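Local coordinates for protein putative DsbA oxidoreductase SCO1869 (Streptomyces coelicolor A3, PDB 3GL5) that probably acts as a thiol-disulfide oxidoreductase of the DsbA family, built on a thioredoxin fold, although its own substrate and reaction are not established, at residues 25-30 / 34-39; 3-8 / 21-26; 193-198 / 202-207. All blocks are in the same frame, centred on the assembly; numbering follows the deposited sequence. Where two conformers were deposited one is given.

In the fold
All three contacts lie in the thioredoxin fold, on one sheet of strand order 36-42, 3-9, 186-189, 193-196. Contact 2 comes first along the chain and contact 1 begins where it ends, the two sharing Lys25 and Ala26; their centres are about 6 Å apart, and together they pack the beta-alpha-beta unit of strand 3-9, helix 14-28 and strand 36-42. Contact 3 follows far later and sets helix 201-213 against the outermost strand on the other side of this chain's sheet, its centre about 9 Å from contact 2's and about 12 Å from contact 1's. Ala26 packs on Phe204, so early and late parts of the chain meet beside helix 14-28, at whose start the Cys13-Cys16 disulfide lies.

Contact 1: residues 25-30 / 34-39; sequences KALAAF and DGVEVV
This is an apolar helix-to-strand contact in the beta-alpha-beta unit of the thioredoxin fold, where the C-terminal part of helix 14-28 and the turn after it lie against strand 36-42, an outer strand of the central sheet in this chain. Leu27 carries it with a forked end. One methyl, CD1, rests on Val36, 4.1 Å from its CG2, while the other branch reaches farther along the strand, CD2 lying 3.8 Å from Val38 CG2. Leu27 runs past both valines in the reverse direction, its CG anti to the backbone N (chi1 176°), which carries the fork out toward the strand. Val36 and Val38, two residues apart, point to the same side of the sheet, whereas Glu37 between them points away. Beyond the helix, Phe30 N bonds to Leu27 O at 3.0 Å, and this turn brings the ring alongside Val36 at the start of the strand. The ring also packs on Leu208 and Thr209 of helix 201-213, and Val36 on Met3 and Val5 of the neighbouring strand, so the contact opens into the wider core. Phe30 and Val36 cross at about a right angle, and Val36 CG2 sits at the ring edge, near its plane, 3.9 Å from Phe30 CE2.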
ATOM      1  N   LYS A  25     -11.719  13.683 -10.845  1.00 30.40           N
ATOM      2  CA  LYS A  25     -11.845  15.019 -11.379  1.00 31.14           C
ATOM      3  C   LYS A  25     -11.404  16.044 -10.313  1.00 30.22           C
ATOM      4  O   LYS A  25     -10.642  16.940 -10.613  1.00 28.96           O
ATOM      5  CB  LYS A  25     -13.259  15.250 -11.923  1.00 31.13           C
ATOM      6  CG  LYS A  25     -13.629  16.713 -12.088  1.00 34.69           C
ATOM      7  CD  LYS A  25     -15.081  16.905 -12.543  1.00 37.32           C
ATOM      8  CE  LYS A  25     -15.112  17.313 -13.994  1.00 39.32           C
ATOM      9  NZ  LYS A  25     -16.229  18.287 -14.324  1.00 43.86           N
ATOM     10  N   ALA A  26     -11.838  15.872  -9.067  1.00 29.69           N
ATOM     11  CA  ALA A  26     -11.458  16.780  -7.978  1.00 30.06           C
ATOM     12  C   ALA A  26      -9.955  16.709  -7.703  1.00 30.90           C
ATOM     13  O   ALA A  26      -9.294  17.733  -7.409  1.00 32.20           O
ATOM     14  CB  ALA A  26     -12.225  16.429  -6.719  1.00 30.11           C
ATOM     15  N   LEU A  27      -9.405  15.505  -7.798  1.00 30.12           N
ATOM     16  CA  LEU A  27      -8.017  15.313  -7.478  1.00 29.96           C
ATOM     17  C   LEU A  27      -7.102  16.037  -8.522  1.00 30.69           C
ATOM     18  O   LEU A  27      -6.063  16.639  -8.163  1.00 30.06           O
ATOM     19  CB  LEU A  27      -7.718  13.814  -7.379  1.00 29.30           C
ATOM     20  CG  LEU A  27      -6.248  13.491  -7.145  1.00 28.11           C
ATOM     21  CD1 LEU A  27      -5.784  14.237  -5.890  1.00 28.97           C
ATOM     22  CD2 LEU A  27      -5.930  11.961  -7.070  1.00 26.29           C
ATOM     23  N   ALA A  28      -7.506  15.969  -9.795  1.00 31.10           N
ATOM     24  CA  ALA A  28      -6.777  16.600 -10.882  1.00 31.61           C
ATOM     25  C   ALA A  28      -6.767  18.117 -10.761  1.00 31.97           C
ATOM     26  O   ALA A  28      -5.842  18.773 -11.221  1.00 32.54           O
ATOM     27  CB  ALA A  28      -7.302  16.156 -12.218  1.00 31.43           C
ATOM     28  N   ALA A  29      -7.742  18.686 -10.074  1.00 32.31           N
ATOM     29  CA  ALA A  29      -7.717  20.131  -9.874  1.00 31.94           C
ATOM     30  C   ALA A  29      -7.178  20.504  -8.496  1.00 32.52           C
ATOM     31  O   ALA A  29      -7.118  21.670  -8.170  1.00 32.69           O
ATOM     32  CB  ALA A  29      -9.103  20.727 -10.091  1.00 31.11           C
ATOM     33  N   PHE A  30      -6.786  19.526  -7.685  1.00 33.15           N
ATOM     34  CA  PHE A  30      -6.225  19.806  -6.343  1.00 33.83           C
ATOM     35  C   PHE A  30      -4.747  20.282  -6.446  1.00 34.72           C
ATOM     36  O   PHE A  30      -3.980  19.649  -7.159  1.00 34.26           O
ATOM     37  CB  PHE A  30      -6.324  18.541  -5.476  1.00 34.14           C
ATOM     38  CG  PHE A  30      -5.797  18.700  -4.078  1.00 32.22           C
ATOM     39  CD1 PHE A  30      -6.291  19.702  -3.235  1.00 32.29           C
ATOM     40  CD2 PHE A  30      -4.840  17.822  -3.596  1.00 29.05           C
ATOM     41  CE1 PHE A  30      -5.806  19.834  -1.939  1.00 32.29           C
ATOM     42  CE2 PHE A  30      -4.350  17.927  -2.323  1.00 29.72           C
ATOM     43  CZ  PHE A  30      -4.836  18.946  -1.474  1.00 31.03           C
ATOM     44  N   ASP A  34       0.126  16.000  -6.506  1.00 33.74           N
ATOM     45  CA  ASP A  34       1.417  15.296  -6.623  1.00 34.57           C
ATOM     46  C   ASP A  34       1.782  14.566  -5.324  1.00 34.75           C
ATOM     47  O   ASP A  34       2.462  13.542  -5.346  1.00 36.20           O
ATOM     48  CB  ASP A  34       2.548  16.240  -7.082  1.00 33.41           C
ATOM     49  CG  ASP A  34       2.702  17.482  -6.200  1.00 35.06           C
ATOM     50  OD1 ASP A  34       1.692  18.081  -5.706  1.00 35.71           O
ATOM     51  OD2 ASP A  34       3.865  17.903  -6.021  1.00 37.57           O
ATOM     52  N   GLY A  35       1.294  15.075  -4.198  1.00 34.19           N
ATOM     53  CA  GLY A  35       1.524  14.424  -2.912  1.00 33.79           C
ATOM     54  C   GLY A  35       0.431  13.471  -2.435  1.00 33.39           C
ATOM     55  O   GLY A  35       0.451  13.066  -1.292  1.00 33.49           O
ATOM     56  N   VAL A  36      -0.516  13.087  -3.286  1.00 33.60           N
ATOM     57  CA  VAL A  36      -1.621  12.235  -2.827  1.00 33.64           C
ATOM     58  C   VAL A  36      -1.455  10.820  -3.368  1.00 34.80           C
ATOM     59  O   VAL A  36      -1.243  10.645  -4.565  1.00 35.49           O
ATOM     60  CB  VAL A  36      -2.991  12.797  -3.266  1.00 33.89           C
ATOM     61  CG1 VAL A  36      -4.160  11.820  -2.871  1.00 34.96           C
ATOM     62  CG2 VAL A  36      -3.218  14.233  -2.706  1.00 30.72           C
ATOM     63  N   GLU A  37      -1.548   9.807  -2.504  1.00 34.70           N
ATOM     64  CA  GLU A  37      -1.594   8.425  -2.977  1.00 34.81           C
ATOM     65  C   GLU A  37      -3.013   7.881  -2.788  1.00 34.28           C
ATOM     66  O   GLU A  37      -3.575   8.008  -1.714  1.00 33.90           O
ATOM     67  CB  GLU A  37      -0.637   7.561  -2.184  1.00 35.42           C
ATOM     68  CG  GLU A  37      -0.369   6.239  -2.875  1.00 39.92           C
ATOM     69  CD  GLU A  37       0.059   5.125  -1.933  1.00 45.55           C
ATOM     70  OE1 GLU A  37       0.257   5.395  -0.711  1.00 49.39           O
ATOM     71  OE2 GLU A  37       0.214   3.972  -2.437  1.00 46.62           O
ATOM     72  N   VAL A  38      -3.577   7.286  -3.843  1.00 33.96           N
ATOM     73  CA  VAL A  38      -4.934   6.731  -3.834  1.00 33.63           C
ATOM     74  C   VAL A  38      -4.830   5.203  -3.748  1.00 33.76           C
ATOM     75  O   VAL A  38      -4.124   4.583  -4.552  1.00 33.79           O
ATOM     76  CB  VAL A  38      -5.691   7.123  -5.110  1.00 33.50           C
ATOM     77  CG1 VAL A  38      -7.102   6.506  -5.136  1.00 33.31           C
ATOM     78  CG2 VAL A  38      -5.760   8.633  -5.224  1.00 34.51           C
ATOM     79  N   VAL A  39      -5.499   4.606  -2.763  1.00 32.48           N
ATOM     80  CA  VAL A  39      -5.457   3.169  -2.566  1.00 31.69           C
ATOM     81  C   VAL A  39      -6.916   2.690  -2.618  1.00 31.02           C
ATOM     82  O   VAL A  39      -7.777   3.240  -1.909  1.00 29.60           O
ATOM     83  CB  VAL A  39      -4.803   2.800  -1.202  1.00 31.99           C
ATOM     84  CG1 VAL A  39      -4.954   1.261  -0.885  1.00 32.68           C
ATOM     85  CG2 VAL A  39      -3.344   3.195  -1.178  1.00 32.44           C
TER

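Contact 2: residues 3-8 / 21-26; sequences MRVEIW and ARFEKA
Phe23 of helix 14-28 pushes its ring toward two residues of strand 3-9, Val5 and Ile7, in the first beta-to-alpha pairing of the thioredoxin fold. The contact is buried and wholly apolar. A chi1 of 172° sends the ring away from its own backbone N and out to the sheet, where it runs toward Val5 from the opposite direction. Val5 CG1 stands obliquely off the ring plane near its far end, 3.7 Å from Phe23 CZ and 3.9 Å from Phe23 CE1. Ile7 comes in at a slant, its long branch stretched out (chi2 -179°) so that the terminal methyl arrives, again obliquely, on the same side of the ring as Val5 CG1, but by the CD2 and CE2 atoms. Were Phe23 replaced by an alanine, the ring that both methyls touch would be gone, and a gap between helix and sheet would be likely to open. The same two side chains also touch the neighbouring strands: Val5 on Leu189 and Ile7 on Phe187 of strand 186-189, and Ile7 on Val38 of strand 36-42. The isoleucine meets the ring through a single atom, CD1, which is 3.9 Å from Phe23 CD2 and 4.1 Å from Phe23 CE2.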
HETATM    1  N   MSE A   3       0.014  12.621   1.616  1.00 40.17           N
HETATM    2  CA  MSE A   3      -1.039  11.921   2.358  1.00 38.53           C
HETATM    3  C   MSE A   3      -1.715  10.865   1.492  1.00 38.02           C
HETATM    4  O   MSE A   3      -1.647  10.925   0.268  1.00 37.72           O
HETATM    5  CB  MSE A   3      -2.108  12.907   2.888  1.00 38.57           C
HETATM    6  CG  MSE A   3      -2.936  13.563   1.841  1.00 37.07           C
HETATM    7 SE   MSE A   3      -4.401  14.699   2.569  0.75 43.45          SE
HETATM    8  CE  MSE A   3      -5.170  15.054   0.837  1.00 37.83           C
ATOM      9  N   ARG A   4      -2.388   9.918   2.139  1.00 36.58           N
ATOM     10  CA  ARG A   4      -3.066   8.832   1.432  1.00 36.12           C
ATOM     11  C   ARG A   4      -4.586   9.054   1.452  1.00 34.73           C
ATOM     12  O   ARG A   4      -5.126   9.529   2.450  1.00 35.64           O
ATOM     13  CB  ARG A   4      -2.692   7.481   2.085  1.00 35.26           C
ATOM     14  CG  ARG A   4      -3.194   6.281   1.322  1.00 37.02           C
ATOM     15  CD  ARG A   4      -2.826   4.927   1.934  1.00 42.39           C
ATOM     16  NE  ARG A   4      -3.051   4.811   3.380  1.00 43.87           N
ATOM     17  CZ  ARG A   4      -3.133   3.648   4.033  1.00 46.69           C
ATOM     18  NH1 ARG A   4      -3.056   2.499   3.346  1.00 46.46           N
ATOM     19  NH2 ARG A   4      -3.306   3.627   5.365  1.00 44.57           N
ATOM     20  N   VAL A   5      -5.242   8.765   0.333  1.00 34.10           N
ATOM     21  CA  VAL A   5      -6.710   8.689   0.238  1.00 34.22           C
ATOM     22  C   VAL A   5      -7.154   7.230  -0.095  1.00 33.78           C
ATOM     23  O   VAL A   5      -6.866   6.710  -1.203  1.00 33.53           O
ATOM     24  CB  VAL A   5      -7.285   9.663  -0.841  1.00 34.07           C
ATOM     25  CG1 VAL A   5      -8.783   9.422  -1.041  1.00 34.24           C
ATOM     26  CG2 VAL A   5      -7.034  11.093  -0.448  1.00 33.44           C
ATOM     27  N   GLU A   6      -7.833   6.577   0.856  1.00 31.73           N
ATOM     28  CA  GLU A   6      -8.366   5.215   0.640  1.00 30.23           C
ATOM     29  C   GLU A   6      -9.834   5.253   0.224  1.00 29.00           C
ATOM     30  O   GLU A   6     -10.644   6.016   0.786  1.00 28.98           O
ATOM     31  CB  GLU A   6      -8.236   4.390   1.897  1.00 29.89           C
ATOM     32  CG  GLU A   6      -6.818   4.394   2.478  1.00 32.33           C
ATOM     33  CD  GLU A   6      -6.786   3.943   3.898  1.00 32.66           C
ATOM     34  OE1 GLU A   6      -6.931   4.788   4.804  1.00 34.39           O
ATOM     35  OE2 GLU A   6      -6.673   2.721   4.109  1.00 36.35           O
ATOM     36  N   ILE A   7     -10.177   4.450  -0.764  1.00 27.74           N
ATOM     37  CA  ILE A   7     -11.528   4.497  -1.320  1.00 27.92           C
ATOM     38  C   ILE A   7     -12.151   3.105  -1.277  1.00 27.62           C
ATOM     39  O   ILE A   7     -11.767   2.224  -2.068  1.00 28.59           O
ATOM     40  CB  ILE A   7     -11.523   4.962  -2.797  1.00 26.70           C
ATOM     41  CG1 ILE A   7     -10.750   6.262  -2.955  1.00 28.84           C
ATOM     42  CG2 ILE A   7     -12.950   5.015  -3.348  1.00 25.98           C
ATOM     43  CD1 ILE A   7     -10.728   6.774  -4.419  1.00 29.74           C
ATOM     44  N   TRP A   8     -13.101   2.903  -0.379  1.00 27.16           N
ATOM     45  CA  TRP A   8     -13.852   1.628  -0.339  1.00 25.97           C
ATOM     46  C   TRP A   8     -14.976   1.635  -1.357  1.00 25.16           C
ATOM     47  O   TRP A   8     -15.707   2.600  -1.435  1.00 25.38           O
ATOM     48  CB  TRP A   8     -14.426   1.402   1.054  1.00 25.07           C
ATOM     49  CG  TRP A   8     -13.469   0.788   1.975  1.00 25.95           C
ATOM     50  CD1 TRP A   8     -13.373  -0.546   2.279  1.00 27.47           C
ATOM     51  CD2 TRP A   8     -12.444   1.447   2.735  1.00 23.86           C
ATOM     52  NE1 TRP A   8     -12.361  -0.757   3.197  1.00 24.66           N
ATOM     53  CE2 TRP A   8     -11.779   0.451   3.495  1.00 24.51           C
ATOM     54  CE3 TRP A   8     -12.023   2.782   2.853  1.00 24.63           C
ATOM     55  CZ2 TRP A   8     -10.706   0.747   4.352  1.00 21.09           C
ATOM     56  CZ3 TRP A   8     -10.971   3.080   3.719  1.00 23.30           C
ATOM     57  CH2 TRP A   8     -10.310   2.076   4.433  1.00 22.68           C
ATOM     58  N   ALA A  21     -15.100   8.747 -10.523  1.00 26.89           N
ATOM     59  CA  ALA A  21     -14.807   9.739 -11.560  1.00 26.34           C
ATOM     60  C   ALA A  21     -14.865  11.146 -10.981  1.00 26.44           C
ATOM     61  O   ALA A  21     -14.025  12.015 -11.318  1.00 26.35           O
ATOM     62  CB  ALA A  21     -15.775   9.598 -12.711  1.00 26.42           C
ATOM     63  N   ARG A  22     -15.833  11.374 -10.095  1.00 25.90           N
ATOM     64  CA  ARG A  22     -15.971  12.683  -9.445  1.00 25.98           C
ATOM     65  C   ARG A  22     -14.747  13.016  -8.581  1.00 26.34           C
ATOM     66  O   ARG A  22     -14.242  14.137  -8.609  1.00 26.30           O
ATOM     67  CB  ARG A  22     -17.276  12.775  -8.643  1.00 24.75           C
ATOM     68  CG  ARG A  22     -18.364  13.339  -9.436  1.00 25.24           C
ATOM     69  CD  ARG A  22     -19.694  13.320  -8.731  1.00 24.76           C
ATOM     70  NE  ARG A  22     -20.798  13.380  -9.687  1.00 22.05           N
ATOM     71  CZ  ARG A  22     -22.078  13.257  -9.340  1.00 24.84           C
ATOM     72  NH1 ARG A  22     -22.414  13.040  -8.084  1.00 26.76           N
ATOM     73  NH2 ARG A  22     -23.033  13.313 -10.248  1.00 25.72           N
ATOM     74  N   PHE A  23     -14.275  12.020  -7.835  1.00 26.36           N
ATOM     75  CA  PHE A  23     -13.103  12.169  -7.020  1.00 26.50           C
ATOM     76  C   PHE A  23     -11.881  12.454  -7.862  1.00 27.26           C
ATOM     77  O   PHE A  23     -11.036  13.283  -7.477  1.00 26.74           O
ATOM     78  CB  PHE A  23     -12.816  10.916  -6.194  1.00 25.51           C
ATOM     79  CG  PHE A  23     -11.504  10.987  -5.495  1.00 26.90           C
ATOM     80  CD1 PHE A  23     -11.353  11.783  -4.367  1.00 26.02           C
ATOM     81  CD2 PHE A  23     -10.386  10.347  -6.030  1.00 27.65           C
ATOM     82  CE1 PHE A  23     -10.132  11.905  -3.752  1.00 26.12           C
ATOM     83  CE2 PHE A  23      -9.141  10.462  -5.420  1.00 25.80           C
ATOM     84  CZ  PHE A  23      -9.014  11.218  -4.273  1.00 26.12           C
ATOM     85  N   GLU A  24     -11.745  11.728  -8.969  1.00 27.91           N
ATOM     86  CA  GLU A  24     -10.561  11.863  -9.787  1.00 29.77           C
ATOM     87  C   GLU A  24     -10.541  13.254 -10.413  1.00 30.49           C
ATOM     88  O   GLU A  24      -9.494  13.950 -10.475  1.00 30.44           O
ATOM     89  CB  GLU A  24     -10.544  10.781 -10.855  1.00 29.96           C
ATOM     90  CG  GLU A  24     -10.042   9.427 -10.332  1.00 33.42           C
ATOM     91  CD  GLU A  24     -10.351   8.266 -11.269  1.00 37.31           C
ATOM     92  OE1 GLU A  24     -10.820   8.481 -12.412  1.00 40.14           O
ATOM     93  OE2 GLU A  24     -10.155   7.109 -10.851  1.00 41.19           O
ATOM     94  N   LYS A  25     -11.719  13.683 -10.845  1.00 30.40           N
ATOM     95  CA  LYS A  25     -11.845  15.019 -11.379  1.00 31.14           C
ATOM     96  C   LYS A  25     -11.404  16.044 -10.313  1.00 30.22           C
ATOM     97  O   LYS A  25     -10.642  16.940 -10.613  1.00 28.96           O
ATOM     98  CB  LYS A  25     -13.259  15.250 -11.923  1.00 31.13           C
ATOM     99  CG  LYS A  25     -13.629  16.713 -12.088  1.00 34.69           C
ATOM    100  CD  LYS A  25     -15.081  16.905 -12.543  1.00 37.32           C
ATOM    101  CE  LYS A  25     -15.112  17.313 -13.994  1.00 39.32           C
ATOM    102  NZ  LYS A  25     -16.229  18.287 -14.324  1.00 43.86           N
ATOM    103  N   ALA A  26     -11.838  15.872  -9.067  1.00 29.69           N
ATOM    104  CA  ALA A  26     -11.458  16.780  -7.978  1.00 30.06           C
ATOM    105  C   ALA A  26      -9.955  16.709  -7.703  1.00 30.90           C
ATOM    106  O   ALA A  26      -9.294  17.733  -7.409  1.00 32.20           O
ATOM    107  CB  ALA A  26     -12.225  16.429  -6.719  1.00 30.11           C
TER

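Contact 3: residues 193-198 / 202-207; sequences YGVSGA and EVFTQA
The Phe204 ring meets Val195 and Gly197 obliquely, both neighbours lying neither squarely over a face nor at an edge. Val195 CG1 lies 3.7 Å from Phe204 CE1, and the carbonyl oxygen Gly197 O lies 3.8 Å from Phe204 CZ, the far tip of the same ring, so a valine methyl and a backbone carbonyl just beyond the strand approach from the same side of the ring, one by CE1 and the other by CZ. Phe187 of strand 186-189 meets the ring as well, the two planes inclined at about 60°. The CB of Phe204 does not aim at strand 193-196; the side chain bends over to it with CG anti to the carbonyl carbon (chi1 -76°), which swings the ring in against Val195. That valine divides its two methyls between two residues of helix 201-213, three positions apart: CG1 goes to Phe204, and Val195 CG2 lies 3.8 Å from Ala207 CB. Ala207 meets the valine with its only side-chain carbon, and its backbone N is bonded to Val203 O at 2.7 Å. At Gly197 the backbone takes a positive phi (83°) at which a side chain would run into the preceding carbonyl oxygen. On its outer edge, strand 193-196 pairs in parallel with a strand of the second subunit, and Ile221 of that subunit packs on Val195 and Ala207. The arrangement is that of the last strand and the closing helix of a thioredoxin fold, here with the sheet continued across a dimer interface.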
ATOM      1  N   TYR A 193     -10.303  12.307   7.890  1.00 32.99           N
ATOM      2  CA  TYR A 193     -11.605  12.696   7.390  1.00 33.91           C
ATOM      3  C   TYR A 193     -12.280  11.577   6.592  1.00 33.84           C
ATOM      4  O   TYR A 193     -11.675  11.000   5.695  1.00 33.42           O
ATOM      5  CB  TYR A 193     -11.446  13.939   6.523  1.00 34.62           C
ATOM      6  CG  TYR A 193     -11.323  15.213   7.328  1.00 38.08           C
ATOM      7  CD1 TYR A 193     -12.461  15.941   7.673  1.00 41.80           C
ATOM      8  CD2 TYR A 193     -10.078  15.687   7.762  1.00 41.10           C
ATOM      9  CE1 TYR A 193     -12.373  17.124   8.412  1.00 42.83           C
ATOM     10  CE2 TYR A 193      -9.979  16.875   8.510  1.00 43.41           C
ATOM     11  CZ  TYR A 193     -11.137  17.576   8.827  1.00 43.64           C
ATOM     12  OH  TYR A 193     -11.083  18.737   9.564  1.00 47.43           O
ATOM     13  N   GLY A 194     -13.538  11.288   6.914  1.00 33.73           N
ATOM     14  CA  GLY A 194     -14.331  10.344   6.127  1.00 33.26           C
ATOM     15  C   GLY A 194     -15.300  11.051   5.204  1.00 32.86           C
ATOM     16  O   GLY A 194     -16.073  11.869   5.633  1.00 33.75           O
ATOM     17  N   VAL A 195     -15.277  10.730   3.928  1.00 32.50           N
ATOM     18  CA  VAL A 195     -16.288  11.247   3.026  1.00 31.80           C
ATOM     19  C   VAL A 195     -17.118  10.118   2.420  1.00 31.18           C
ATOM     20  O   VAL A 195     -16.584   9.146   1.884  1.00 30.36           O
ATOM     21  CB  VAL A 195     -15.654  12.129   1.932  1.00 32.59           C
ATOM     22  CG1 VAL A 195     -16.695  12.513   0.891  1.00 31.42           C
ATOM     23  CG2 VAL A 195     -15.035  13.368   2.595  1.00 31.36           C
ATOM     24  N   SER A 196     -18.438  10.264   2.512  1.00 30.19           N
ATOM     25  CA  SER A 196     -19.329   9.213   2.102  1.00 29.56           C
ATOM     26  C   SER A 196     -20.220   9.625   0.935  1.00 28.73           C
ATOM     27  O   SER A 196     -20.715  10.750   0.879  1.00 28.40           O
ATOM     28  CB  SER A 196     -20.177   8.777   3.293  1.00 29.76           C
ATOM     29  OG  SER A 196     -21.366   8.182   2.826  1.00 31.96           O
ATOM     30  N   GLY A 197     -20.434   8.700   0.012  1.00 28.01           N
ATOM     31  CA  GLY A 197     -21.250   8.960  -1.168  1.00 27.95           C
ATOM     32  C   GLY A 197     -20.542   9.656  -2.324  1.00 28.07           C
ATOM     33  O   GLY A 197     -19.409  10.171  -2.181  1.00 26.38           O
ATOM     34  N   ALA A 198     -21.213   9.645  -3.479  1.00 28.45           N
ATOM     35  CA  ALA A 198     -20.748  10.329  -4.696  1.00 29.55           C
ATOM     36  C   ALA A 198     -21.001  11.847  -4.627  1.00 30.42           C
ATOM     37  O   ALA A 198     -21.863  12.413  -5.301  1.00 30.64           O
ATOM     38  CB  ALA A 198     -21.384   9.724  -5.948  1.00 28.98           C
ATOM     39  N   GLU A 202     -16.638  19.399  -5.951  1.00 33.86           N
ATOM     40  CA  GLU A 202     -16.504  20.546  -5.017  1.00 34.45           C
ATOM     41  C   GLU A 202     -16.238  20.148  -3.595  1.00 33.47           C
ATOM     42  O   GLU A 202     -15.310  20.683  -2.968  1.00 34.60           O
ATOM     43  CB  GLU A 202     -17.765  21.453  -4.985  1.00 34.48           C
ATOM     44  CG  GLU A 202     -18.079  22.124  -6.287  1.00 38.84           C
ATOM     45  CD  GLU A 202     -16.830  22.277  -7.149  1.00 43.45           C
ATOM     46  OE1 GLU A 202     -15.786  22.752  -6.630  1.00 44.46           O
ATOM     47  OE2 GLU A 202     -16.890  21.895  -8.340  1.00 46.28           O
ATOM     48  N   VAL A 203     -17.083  19.263  -3.078  0.50 32.81           N
ATOM     49  CA  VAL A 203     -16.892  18.735  -1.749  0.50 31.98           C
ATOM     50  C   VAL A 203     -15.551  17.984  -1.711  0.50 31.76           C
ATOM     51  O   VAL A 203     -14.716  18.273  -0.842  0.50 31.75           O
ATOM     52  CB  VAL A 203     -18.069  17.860  -1.301  0.50 32.00           C
ATOM     53  CG1 VAL A 203     -17.883  17.442   0.128  0.50 30.93           C
ATOM     54  CG2 VAL A 203     -19.380  18.646  -1.439  0.50 32.44           C
ATOM     55  N   PHE A 204     -15.322  17.085  -2.679  1.00 30.50           N
ATOM     56  CA  PHE A 204     -14.050  16.337  -2.721  1.00 29.88           C
ATOM     57  C   PHE A 204     -12.833  17.276  -2.674  1.00 30.21           C
ATOM     58  O   PHE A 204     -11.913  17.092  -1.885  1.00 30.04           O
ATOM     59  CB  PHE A 204     -13.979  15.441  -3.939  1.00 28.91           C
ATOM     60  CG  PHE A 204     -14.802  14.215  -3.823  1.00 27.68           C
ATOM     61  CD1 PHE A 204     -14.741  13.428  -2.674  1.00 29.62           C
ATOM     62  CD2 PHE A 204     -15.649  13.845  -4.843  1.00 26.93           C
ATOM     63  CE1 PHE A 204     -15.502  12.268  -2.560  1.00 29.36           C
ATOM     64  CE2 PHE A 204     -16.436  12.695  -4.741  1.00 28.45           C
ATOM     65  CZ  PHE A 204     -16.348  11.900  -3.605  1.00 28.02           C
ATOM     66  N   THR A 205     -12.869  18.313  -3.504  1.00 30.72           N
ATOM     67  CA  THR A 205     -11.841  19.335  -3.503  1.00 31.21           C
ATOM     68  C   THR A 205     -11.636  19.917  -2.102  1.00 31.44           C
ATOM     69  O   THR A 205     -10.509  19.937  -1.592  1.00 30.92           O
ATOM     70  CB  THR A 205     -12.168  20.392  -4.600  1.00 31.45           C
ATOM     71  OG1 THR A 205     -11.629  19.913  -5.838  1.00 33.66           O
ATOM     72  CG2 THR A 205     -11.579  21.766  -4.291  1.00 30.06           C
ATOM     73  N   GLN A 206     -12.742  20.371  -1.507  0.50 31.70           N
ATOM     74  CA  GLN A 206     -12.806  20.858  -0.125  0.50 31.98           C
ATOM     75  C   GLN A 206     -12.181  19.887   0.871  0.50 32.25           C
ATOM     76  O   GLN A 206     -11.332  20.280   1.684  0.50 32.48           O
ATOM     77  CB  GLN A 206     -14.262  21.111   0.276  0.50 31.99           C
ATOM     78  CG  GLN A 206     -14.527  20.967   1.770  0.50 31.89           C
ATOM     79  CD  GLN A 206     -13.720  21.949   2.613  0.50 32.52           C
ATOM     80  OE1 GLN A 206     -13.334  23.023   2.139  0.50 31.40           O
ATOM     81  NE2 GLN A 206     -13.469  21.589   3.872  0.50 31.52           N
ATOM     82  N   ALA A 207     -12.618  18.628   0.791  1.00 32.12           N
ATOM     83  CA  ALA A 207     -12.143  17.542   1.657  1.00 32.01           C
ATOM     84  C   ALA A 207     -10.625  17.340   1.507  1.00 31.11           C
ATOM     85  O   ALA A 207      -9.914  17.308   2.499  1.00 31.27           O
ATOM     86  CB  ALA A 207     -12.888  16.227   1.366  1.00 31.50           C
TER